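Local coordinates for protein ICChI, a glycosylated chitinase (Ipomoea carnea, PDB 6IDN) that hydrolyses chitin and also shows lysozyme activity, the latter directed at the peptidoglycan of bacterial cell walls, at residues D234-E239 with D262-K267; E2-W7 with D213-L218; C20-Y25 with W256-D261. One frame throughout, in Å; residues are numbered along the deposited sequence. Where two conformers were deposited one is given.

Interaction 1. Residues D234-E239 with D262-K267. With CA (calcium ion), chain E.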
loop_
_atom_site.group_PDB
_atom_site.type_symbol
_atom_site.label_atom_id
_atom_site.label_comp_id
_atom_site.label_asym_id
_atom_site.label_seq_id
_atom_site.Cartn_x
_atom_site.Cartn_y
_atom_site.Cartn_z
ATOM N N ASP A 234 19.011 -13.744 -3.957
ATOM C CA ASP A 234 19.162 -15.102 -4.478
ATOM C C ASP A 234 18.376 -16.108 -3.641
ATOM O O ASP A 234 17.804 -17.066 -4.182
ATOM C CB ASP A 234 20.643 -15.465 -4.552
ATOM C CG ASP A 234 21.344 -14.762 -5.698
ATOM O OD1 ASP A 234 20.687 -14.511 -6.733
ATOM O OD2 ASP A 234 22.546 -14.461 -5.573
ATOM N N ASP A 235 18.322 -15.898 -2.324
ATOM C CA ASP A 235 17.514 -16.761 -1.466
ATOM C C ASP A 235 16.031 -16.600 -1.755
ATOM O O ASP A 235 15.273 -17.577 -1.709
ATOM C CB ASP A 235 17.775 -16.443 0.004
ATOM C CG ASP A 235 19.112 -16.962 0.506
ATOM O OD1 ASP A 235 19.878 -17.639 -0.228
ATOM O OD2 ASP A 235 19.400 -16.666 1.673
ATOM N N LEU A 236 15.576 -15.365 -1.974
ATOM C CA LEU A 236 14.178 -15.165 -2.338
ATOM C C LEU A 236 13.843 -15.941 -3.603
ATOM O O LEU A 236 12.825 -16.643 -3.677
ATOM C CB LEU A 236 13.897 -13.671 -2.528
ATOM C CG LEU A 236 12.459 -13.324 -2.890
ATOM C CD1 LEU A 236 11.562 -13.577 -1.682
ATOM C CD2 LEU A 236 12.342 -11.878 -3.346
ATOM N N ILE A 237 14.711 -15.837 -4.603
ATOM C CA ILE A 237 14.464 -16.473 -5.894
ATOM C C ILE A 237 14.465 -17.988 -5.764
ATOM O O ILE A 237 13.682 -18.680 -6.432
ATOM C CB ILE A 237 15.505 -15.978 -6.910
ATOM C CG1 ILE A 237 15.259 -14.504 -7.229
ATOM C CG2 ILE A 237 15.486 -16.838 -8.170
ATOM C CD1 ILE A 237 16.478 -13.808 -7.828
ATOM N N SER A 238 15.343 -18.536 -4.924
ATOM C CA SER A 238 15.490 -19.983 -4.890
ATOM C C SER A 238 14.630 -20.655 -3.830
ATOM O O SER A 238 14.263 -21.820 -4.006
ATOM C CB SER A 238 16.956 -20.373 -4.683
ATOM O OG SER A 238 17.406 -19.947 -3.413
ATOM N N GLU A 239 14.304 -19.968 -2.735
ATOM C CA GLU A 239 13.608 -20.596 -1.616
ATOM C C GLU A 239 12.150 -20.199 -1.473
ATOM O O GLU A 239 11.383 -20.964 -0.888
ATOM C CB GLU A 239 14.298 -20.256 -0.289
ATOM C CG GLU A 239 15.740 -20.700 -0.222
ATOM C CD GLU A 239 16.514 -20.048 0.900
ATOM O OE1 GLU A 239 15.874 -19.635 1.894
ATOM O OE2 GLU A 239 17.763 -19.981 0.799
ATOM N N ASP A 262 17.822 0.223 -4.101
ATOM C CA ASP A 262 18.875 0.576 -5.048
ATOM C C ASP A 262 18.936 -0.433 -6.191
ATOM O O ASP A 262 19.023 -0.055 -7.365
ATOM C CB ASP A 262 20.230 0.664 -4.337
ATOM C CG ASP A 262 20.218 1.614 -3.143
ATOM O OD1 ASP A 262 19.271 2.417 -3.000
ATOM O OD2 ASP A 262 21.170 1.555 -2.337
ATOM N N ASP A 263 18.906 -1.726 -5.865
ATOM C CA ASP A 263 18.934 -2.741 -6.913
ATOM C C ASP A 263 18.161 -4.006 -6.549
ATOM O O ASP A 263 18.296 -5.010 -7.259
ATOM C CB ASP A 263 20.392 -3.102 -7.282
ATOM C CG ASP A 263 21.219 -3.544 -6.086
ATOM O OD1 ASP A 263 20.645 -3.936 -5.053
ATOM O OD2 ASP A 263 22.460 -3.499 -6.180
ATOM N N TYR A 264 17.353 -4.000 -5.490
ATOM C CA TYR A 264 16.646 -5.218 -5.108
ATOM C C TYR A 264 15.610 -5.598 -6.155
ATOM O O TYR A 264 15.608 -6.731 -6.651
ATOM C CB TYR A 264 15.999 -5.043 -3.736
ATOM C CG TYR A 264 15.553 -6.331 -3.062
ATOM C CD1 TYR A 264 16.480 -7.276 -2.648
ATOM C CD2 TYR A 264 14.202 -6.589 -2.833
ATOM C CE1 TYR A 264 16.081 -8.444 -2.016
ATOM C CE2 TYR A 264 13.796 -7.764 -2.203
ATOM C CZ TYR A 264 14.739 -8.679 -1.801
ATOM O OH TYR A 264 14.344 -9.846 -1.163
ATOM N N SER A 265 14.732 -4.660 -6.537
ATOM C CA SER A 265 13.710 -5.006 -7.523
ATOM C C SER A 265 14.328 -5.361 -8.870
ATOM O O SER A 265 13.808 -6.222 -9.586
ATOM C CB SER A 265 12.687 -3.870 -7.673
ATOM O OG SER A 265 13.307 -2.659 -8.075
ATOM N N SER A 266 15.434 -4.708 -9.238
ATOM C CA SER A 266 16.098 -5.067 -10.486
ATOM C C SER A 266 16.598 -6.505 -10.438
ATOM O O SER A 266 16.560 -7.219 -11.447
ATOM C CB SER A 266 17.252 -4.105 -10.772
ATOM O OG SER A 266 16.785 -2.803 -11.083
ATOM N N LYS A 267 17.055 -6.952 -9.267
ATOM C CA LYS A 267 17.584 -8.307 -9.141
ATOM C C LYS A 267 16.480 -9.359 -9.143
ATOM O O LYS A 267 16.715 -10.491 -9.578
ATOM C CB LYS A 267 18.404 -8.444 -7.853
ATOM C CG LYS A 267 19.768 -7.791 -7.859
ATOM C CD LYS A 267 20.388 -7.866 -6.461
ATOM C CE LYS A 267 21.675 -7.075 -6.368
ATOM N NZ LYS A 267 22.703 -7.667 -7.252
HETATM CA CA CA E . 20.759 -17.965 2.865
HETATM O O HOH W 1 21.969 -18.300 1.023
#
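Two helices on the outer surface of the barrel, 233-244 and the short 264-268, meet here through a light, largely apolar contact in which Leu236 touches Tyr264 and Ile237 reaches Lys267. The two side chains of the first pair cross at about a right angle. Leu236 CD2 lies 3.6 Å from Tyr264 OH, and the same methyl is 4.3 Å from Tyr264 CZ, an approach oblique to the ring. Tyr264 swings its CG anti to the backbone N (chi1 -164°), which carries the phenol across the gap between the helices. Its hydroxyl is not left to the leucine alone, because it hydrogen-bonds to the carbonyl oxygen of Ile231, just ahead of helix 233-244. A polar atom in a buried, greasy setting is thereby satisfied, and the bond limits where the end of the ring can move. Ile237 CD1, from the longer helix, packs 3.8 Å from the backbone O of Lys267, a turn on from Tyr264 in the short one, so methyl meets backbone rather than side chain.

Asp235 points elsewhere. Its OD2 binds a calcium ion at 2.2 Å, and its OD1 accepts a hydrogen bond from a water that is itself a calcium ligand. Metal, water and carboxylate thus close a small ring that holds the carboxylate in place, with OD1 3.2 Å from the calcium ion. Leu236 also packs on Leu216 and Leu218 of strand 213-219, and Tyr264 on Leu218 and on Leu255 of strand 250-256. Helices set side by side over parallel strands in this way form the outer layer of a TIM barrel, the fold of family 18 chitinases.

Interaction 2. Residues E2-W7 with D213-L218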
loop_
_atom_site.group_PDB
_atom_site.type_symbol
_atom_site.label_atom_id
_atom_site.label_comp_id
_atom_site.label_asym_id
_atom_site.label_seq_id
_atom_site.Cartn_x
_atom_site.Cartn_y
_atom_site.Cartn_z
ATOM N N GLU A 2 3.598 -8.917 -10.304
ATOM C CA GLU A 2 3.813 -7.478 -10.266
ATOM C C GLU A 2 4.680 -7.113 -9.066
ATOM O O GLU A 2 4.792 -7.868 -8.100
ATOM C CB GLU A 2 2.481 -6.718 -10.179
ATOM C CG GLU A 2 1.621 -6.845 -11.423
ATOM C CD GLU A 2 0.353 -6.012 -11.334
ATOM O OE1 GLU A 2 -0.411 -6.177 -10.366
ATOM O OE2 GLU A 2 0.112 -5.209 -12.250
ATOM N N ILE A 3 5.290 -5.933 -9.134
ATOM C CA ILE A 3 5.974 -5.344 -7.989
ATOM C C ILE A 3 5.269 -4.048 -7.619
ATOM O O ILE A 3 5.042 -3.192 -8.480
ATOM C CB ILE A 3 7.466 -5.092 -8.269
ATOM C CG1 ILE A 3 8.173 -6.417 -8.534
ATOM C CG2 ILE A 3 8.096 -4.362 -7.091
ATOM C CD1 ILE A 3 9.664 -6.280 -8.796
ATOM N N ALA A 4 4.920 -3.915 -6.342
ATOM C CA ALA A 4 4.396 -2.679 -5.778
ATOM C C ALA A 4 5.461 -2.075 -4.882
ATOM O O ALA A 4 6.209 -2.802 -4.226
ATOM C CB ALA A 4 3.126 -2.918 -4.949
ATOM N N ILE A 5 5.536 -0.748 -4.844
ATOM C CA ILE A 5 6.513 -0.098 -3.981
ATOM C C ILE A 5 5.889 1.130 -3.346
ATOM O O ILE A 5 5.017 1.779 -3.929
ATOM C CB ILE A 5 7.807 0.284 -4.734
ATOM C CG1 ILE A 5 8.920 0.568 -3.713
ATOM C CG2 ILE A 5 7.564 1.485 -5.660
ATOM C CD1 ILE A 5 10.307 0.242 -4.192
ATOM N N TYR A 6 6.360 1.453 -2.138
ATOM C CA TYR A 6 5.972 2.676 -1.445
ATOM C C TYR A 6 6.889 3.837 -1.816
ATOM O O TYR A 6 8.115 3.697 -1.858
ATOM C CB TYR A 6 5.993 2.468 0.071
ATOM C CG TYR A 6 4.777 1.724 0.564
ATOM C CD1 TYR A 6 4.735 0.336 0.530
ATOM C CD2 TYR A 6 3.674 2.403 1.067
ATOM C CE1 TYR A 6 3.622 -0.350 0.954
ATOM C CE2 TYR A 6 2.551 1.719 1.512
ATOM C CZ TYR A 6 2.539 0.339 1.449
ATOM O OH TYR A 6 1.431 -0.360 1.867
ATOM N N TRP A 7 6.274 4.990 -2.044
ATOM C CA TRP A 7 6.997 6.214 -2.343
ATOM C C TRP A 7 6.384 7.341 -1.528
ATOM O O TRP A 7 5.184 7.335 -1.241
ATOM C CB TRP A 7 6.942 6.533 -3.845
ATOM C CG TRP A 7 7.559 7.845 -4.261
ATOM C CD1 TRP A 7 8.811 8.028 -4.753
ATOM C CD2 TRP A 7 6.935 9.147 -4.260
ATOM N NE1 TRP A 7 9.023 9.364 -5.052
ATOM C CE2 TRP A 7 7.882 10.065 -4.754
ATOM C CE3 TRP A 7 5.672 9.618 -3.885
ATOM C CZ2 TRP A 7 7.605 11.420 -4.876
ATOM C CZ3 TRP A 7 5.401 10.964 -4.005
ATOM C CH2 TRP A 7 6.360 11.848 -4.499
ATOM N N ASP A 213 -5.616 -10.552 -5.416
ATOM C CA ASP A 213 -4.165 -10.638 -5.572
ATOM C C ASP A 213 -3.511 -10.571 -4.205
ATOM O O ASP A 213 -3.674 -9.580 -3.488
ATOM C CB ASP A 213 -3.621 -9.507 -6.456
ATOM C CG ASP A 213 -3.927 -9.705 -7.933
ATOM O OD1 ASP A 213 -3.799 -10.840 -8.444
ATOM O OD2 ASP A 213 -4.257 -8.701 -8.597
ATOM N N LEU A 214 -2.750 -11.608 -3.868
ATOM C CA LEU A 214 -2.036 -11.698 -2.600
ATOM C C LEU A 214 -0.549 -11.500 -2.882
ATOM O O LEU A 214 0.028 -12.213 -3.713
ATOM C CB LEU A 214 -2.312 -13.057 -1.944
ATOM C CG LEU A 214 -1.722 -13.293 -0.554
ATOM C CD1 LEU A 214 -2.406 -12.400 0.486
ATOM C CD2 LEU A 214 -1.818 -14.789 -0.161
ATOM N N PHE A 215 0.054 -10.507 -2.221
ATOM C CA PHE A 215 1.435 -10.111 -2.452
ATOM C C PHE A 215 2.268 -10.428 -1.216
ATOM O O PHE A 215 1.792 -10.314 -0.081
ATOM C CB PHE A 215 1.570 -8.603 -2.727
ATOM C CG PHE A 215 1.272 -8.162 -4.154
ATOM C CD1 PHE A 215 0.046 -8.407 -4.743
ATOM C CD2 PHE A 215 2.215 -7.425 -4.859
ATOM C CE1 PHE A 215 -0.239 -7.941 -6.029
ATOM C CE2 PHE A 215 1.954 -6.954 -6.154
ATOM C CZ PHE A 215 0.721 -7.227 -6.744
ATOM N N LEU A 216 3.527 -10.775 -1.447
ATOM C CA LEU A 216 4.519 -10.942 -0.387
ATOM C C LEU A 216 5.205 -9.601 -0.146
ATOM O O LEU A 216 5.927 -9.112 -1.016
ATOM C CB LEU A 216 5.533 -12.008 -0.797
ATOM C CG LEU A 216 6.658 -12.280 0.205
ATOM C CD1 LEU A 216 6.125 -13.178 1.307
ATOM C CD2 LEU A 216 7.835 -12.953 -0.478
ATOM N N GLY A 217 5.001 -9.002 1.026
ATOM C CA GLY A 217 5.610 -7.707 1.322
ATOM C C GLY A 217 6.955 -7.876 2.003
ATOM O O GLY A 217 7.072 -8.612 2.984
ATOM N N LEU A 218 7.956 -7.157 1.513
ATOM C CA LEU A 218 9.326 -7.348 1.958
ATOM C C LEU A 218 10.035 -6.014 2.091
ATOM O O LEU A 218 9.701 -5.053 1.390
ATOM C CB LEU A 218 10.115 -8.207 0.966
ATOM C CG LEU A 218 9.673 -9.651 0.856
ATOM C CD1 LEU A 218 10.450 -10.287 -0.293
ATOM C CD2 LEU A 218 9.948 -10.398 2.143
#
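Phe215 spans the distance to Glu2 and Ala4 with its ring alone, since the two backbones stand well apart: the CA atoms of Glu2 and Phe215 are 8.6 Å from each other. From CB, with CG anti to the carbonyl carbon (chi1 -82°), the ring is sent toward strand 2-7. CD2 begins the contact, 4.2 Å from Glu2 O. CE2, one atom further out, comes closer to that carbonyl oxygen, at 3.6 Å, in an oblique approach, and it is also the atom that meets the methyl of Ala4, CB to CE2 being 4.4 Å. At the tip, CZ lies 3.9 Å from Glu2 CB, while Glu2 OE1 comes to the same carbon at the ring edge, in plane. On the other flank the edge is met by Asp213 CB, from the strand of Phe215 itself.

Such a contact belongs to the interior of a parallel TIM barrel: strands 2-7 and 213-219 are not neighbours but both pair with strand 250-256, and inward-facing side chains bridge the intervening strand. The backbone of Glu2 is hydrogen-bonded with Gly251 and Val253, and that of Ala4 with Val253 and Leu255, all on that strand. Replacing Phe215 by an alanine would probably open a gap beside Ala4 and leave the aliphatic part of Glu2 without its apolar neighbour.

The Glu2 carboxylate is turned 52° from the ring plane. Glu2 OE1 and Asp213 OD2 are 4.9 Å apart, near enough that two negative charges might raise each other's affinity for a proton. Tyr178 of strand 178-182 is touched by the side chains of both acids.

Interaction 3. Residues C20-Y25 with W256-D261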
loop_
_atom_site.group_PDB
_atom_site.type_symbol
_atom_site.label_atom_id
_atom_site.label_comp_id
_atom_site.label_asym_id
_atom_site.label_seq_id
_atom_site.Cartn_x
_atom_site.Cartn_y
_atom_site.Cartn_z
ATOM N N CYS A 20 8.714 5.784 -11.502
ATOM C CA CYS A 20 8.018 5.055 -12.552
ATOM C C CYS A 20 8.960 4.690 -13.690
ATOM O O CYS A 20 8.840 3.611 -14.277
ATOM C CB CYS A 20 6.831 5.873 -13.055
ATOM S SG CYS A 20 5.555 5.940 -11.807
ATOM N N ASP A 21 9.908 5.576 -14.013
ATOM C CA ASP A 21 10.829 5.332 -15.116
ATOM C C ASP A 21 11.854 4.230 -14.832
ATOM O O ASP A 21 12.611 3.866 -15.737
ATOM C CB ASP A 21 11.535 6.638 -15.482
ATOM C CG ASP A 21 10.740 7.480 -16.484
ATOM O OD1 ASP A 21 9.978 6.905 -17.287
ATOM O OD2 ASP A 21 10.879 8.723 -16.470
ATOM N N THR A 22 11.911 3.675 -13.620
ATOM C CA THR A 22 12.712 2.469 -13.433
ATOM C C THR A 22 12.145 1.298 -14.217
ATOM O O THR A 22 12.888 0.354 -14.521
ATOM C CB THR A 22 12.799 2.076 -11.952
ATOM O OG1 THR A 22 11.530 1.581 -11.499
ATOM C CG2 THR A 22 13.231 3.257 -11.111
ATOM N N ASP A 23 10.852 1.343 -14.545
ATOM C CA ASP A 23 10.136 0.261 -15.209
ATOM C C ASP A 23 10.155 -1.025 -14.381
ATOM O O ASP A 23 9.871 -2.108 -14.897
ATOM C CB ASP A 23 10.688 0.030 -16.623
ATOM C CG ASP A 23 10.418 1.209 -17.537
ATOM O OD1 ASP A 23 9.297 1.751 -17.469
ATOM O OD2 ASP A 23 11.317 1.605 -18.309
ATOM N N ASP A 24 10.473 -0.908 -13.090
ATOM C CA ASP A 24 10.454 -2.045 -12.176
ATOM C C ASP A 24 9.125 -2.214 -11.462
ATOM O O ASP A 24 8.861 -3.300 -10.929
ATOM C CB ASP A 24 11.557 -1.902 -11.116
ATOM C CG ASP A 24 12.930 -2.265 -11.646
ATOM O OD1 ASP A 24 13.013 -2.847 -12.748
ATOM O OD2 ASP A 24 13.936 -1.967 -10.964
ATOM N N TYR A 25 8.289 -1.177 -11.422
ATOM C CA TYR A 25 7.104 -1.177 -10.570
ATOM C C TYR A 25 5.829 -1.123 -11.396
ATOM O O TYR A 25 5.735 -0.386 -12.388
ATOM C CB TYR A 25 7.126 -0.003 -9.594
ATOM C CG TYR A 25 8.469 0.208 -8.946
ATOM C CD1 TYR A 25 9.069 -0.800 -8.204
ATOM C CD2 TYR A 25 9.162 1.414 -9.098
ATOM C CE1 TYR A 25 10.298 -0.614 -7.607
ATOM C CE2 TYR A 25 10.392 1.606 -8.496
ATOM C CZ TYR A 25 10.960 0.593 -7.758
ATOM O OH TYR A 25 12.183 0.774 -7.159
ATOM N N TRP A 256 8.951 -2.276 0.701
ATOM C CA TRP A 256 9.184 -1.086 1.510
ATOM C C TRP A 256 10.685 -0.811 1.471
ATOM O O TRP A 256 11.459 -1.592 2.026
ATOM C CB TRP A 256 8.718 -1.344 2.942
ATOM C CG TRP A 256 9.022 -0.213 3.846
ATOM C CD1 TRP A 256 10.045 -0.133 4.756
ATOM C CD2 TRP A 256 8.318 1.029 3.921
ATOM N NE1 TRP A 256 10.013 1.088 5.394
ATOM C CE2 TRP A 256 8.963 1.818 4.901
ATOM C CE3 TRP A 256 7.193 1.549 3.268
ATOM C CZ2 TRP A 256 8.521 3.096 5.240
ATOM C CZ3 TRP A 256 6.768 2.829 3.598
ATOM C CH2 TRP A 256 7.423 3.580 4.579
ATOM N N SER A 257 11.137 0.274 0.820
ATOM C CA SER A 257 10.395 1.313 0.100
ATOM C C SER A 257 11.311 1.793 -1.038
ATOM O O SER A 257 12.423 1.296 -1.181
ATOM C CB SER A 257 10.040 2.469 1.025
ATOM O OG SER A 257 11.223 3.200 1.355
ATOM N N LYS A 258 10.868 2.775 -1.827
ATOM C CA LYS A 258 11.695 3.247 -2.939
ATOM C C LYS A 258 13.063 3.722 -2.454
ATOM O O LYS A 258 14.082 3.481 -3.117
ATOM C CB LYS A 258 10.973 4.367 -3.693
ATOM C CG LYS A 258 11.812 5.052 -4.788
ATOM C CD LYS A 258 12.285 4.058 -5.853
ATOM C CE LYS A 258 12.973 4.782 -7.024
ATOM N NZ LYS A 258 14.232 5.462 -6.620
ATOM N N TYR A 259 13.105 4.375 -1.289
ATOM C CA TYR A 259 14.359 4.940 -0.799
ATOM C C TYR A 259 15.428 3.873 -0.606
ATOM O O TYR A 259 16.620 4.160 -0.772
ATOM C CB TYR A 259 14.130 5.686 0.516
ATOM C CG TYR A 259 15.400 6.276 1.094
ATOM C CD1 TYR A 259 15.996 7.381 0.504
ATOM C CD2 TYR A 259 16.001 5.726 2.220
ATOM C CE1 TYR A 259 17.160 7.927 1.020
ATOM C CE2 TYR A 259 17.169 6.265 2.743
ATOM C CZ TYR A 259 17.738 7.363 2.141
ATOM O OH TYR A 259 18.897 7.905 2.656
ATOM N N TYR A 260 15.026 2.648 -0.269
ATOM C CA TYR A 260 15.952 1.563 0.036
ATOM C C TYR A 260 16.159 0.604 -1.125
ATOM O O TYR A 260 16.943 -0.342 -0.993
ATOM C CB TYR A 260 15.463 0.782 1.265
ATOM C CG TYR A 260 15.391 1.651 2.503
ATOM C CD1 TYR A 260 16.545 2.025 3.176
ATOM C CD2 TYR A 260 14.174 2.128 2.972
ATOM C CE1 TYR A 260 16.485 2.834 4.296
ATOM C CE2 TYR A 260 14.107 2.949 4.096
ATOM C CZ TYR A 260 15.264 3.288 4.753
ATOM O OH TYR A 260 15.217 4.102 5.868
ATOM N N ASP A 261 15.485 0.829 -2.252
ATOM C CA ASP A 261 15.524 -0.084 -3.394
ATOM C C ASP A 261 16.541 0.420 -4.417
ATOM O O ASP A 261 16.198 0.962 -5.468
ATOM C CB ASP A 261 14.124 -0.220 -4.001
ATOM C CG ASP A 261 14.058 -1.276 -5.089
ATOM O OD1 ASP A 261 14.960 -2.142 -5.133
ATOM O OD2 ASP A 261 13.117 -1.225 -5.912
#
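The ring of Tyr25 carries Asp24 CB against one face, offset toward the rim, and meets Asp261 OD2 at its edge, in plane. The contact lies where a TIM barrel closes, strand 2-7 pairing with strand 250-256: the loop after the latter comes up against the turn that leads from helix 16-21 to strand 27-36. The peptide bond between Trp256 and Ser257 is cis, a feature recurrent in family 18 chitinases at the end of the last barrel strand.

The polar link is a short hydrogen bond from Tyr25 OH to Asp261 OD2, 2.5 Å long. It uses the anti side of the carboxylate and arrives 34° out of its plane. Tyrosine and aspartate reach for each other from opposite directions, the latter extended with CG anti to the backbone N (chi1 -173°). Ser265 OG is also within hydrogen-bonding distance of Asp261 OD2, but it lies between this oxygen and Asp24 OD2, and its one proton can serve only one of the two at a time.

Lys258 crosses the tyrosine at about a right angle, its CD 3.5 Å from Tyr25 OH. The bend at chi2 lays CD by the hydroxyl, and the one at chi4 turns NZ toward the carbonyl oxygen of Glu13, with which it hydrogen-bonds. Near it, Thr22 CG2 makes a looser contact with Lys258 CE. The other branch of the threonine, OG1, hydrogen-bonds to the carbonyl oxygen of Thr19 and also shapes an ST turn: Thr22 OG1 accepts from Asp24 N at 3.1 Å, with an N-H...O angle of 163°.

Overall arrangement
Strand 2-7 ties the three contacts together. Its inward side chains make interaction 2; outward-facing Ile3 and Ile5 pack against Tyr25 of interaction 3, centred about 11 Å away, and Ile3 CD1 lies 4.0 Å from Ser265 CB of interaction 1. A backbone hydrogen bond, Lys258 N to Tyr6 O at 2.9 Å, joins interactions 2 and 3. Asp24 OD2 lies 3.0 Å from both Ser265 OG and Ser266 OG, probable hydrogen bonds between interactions 1 and 3, the Ser265 proton being shared with Asp261 OD2. Interactions 1 and 2 touch where Leu236 CD1 lies 3.7 Å from Leu218 CD1. The calcium ion sits outside, whereas Tyr6 bonds Asp123 of the family's DxDxE signature, beside the probable active site.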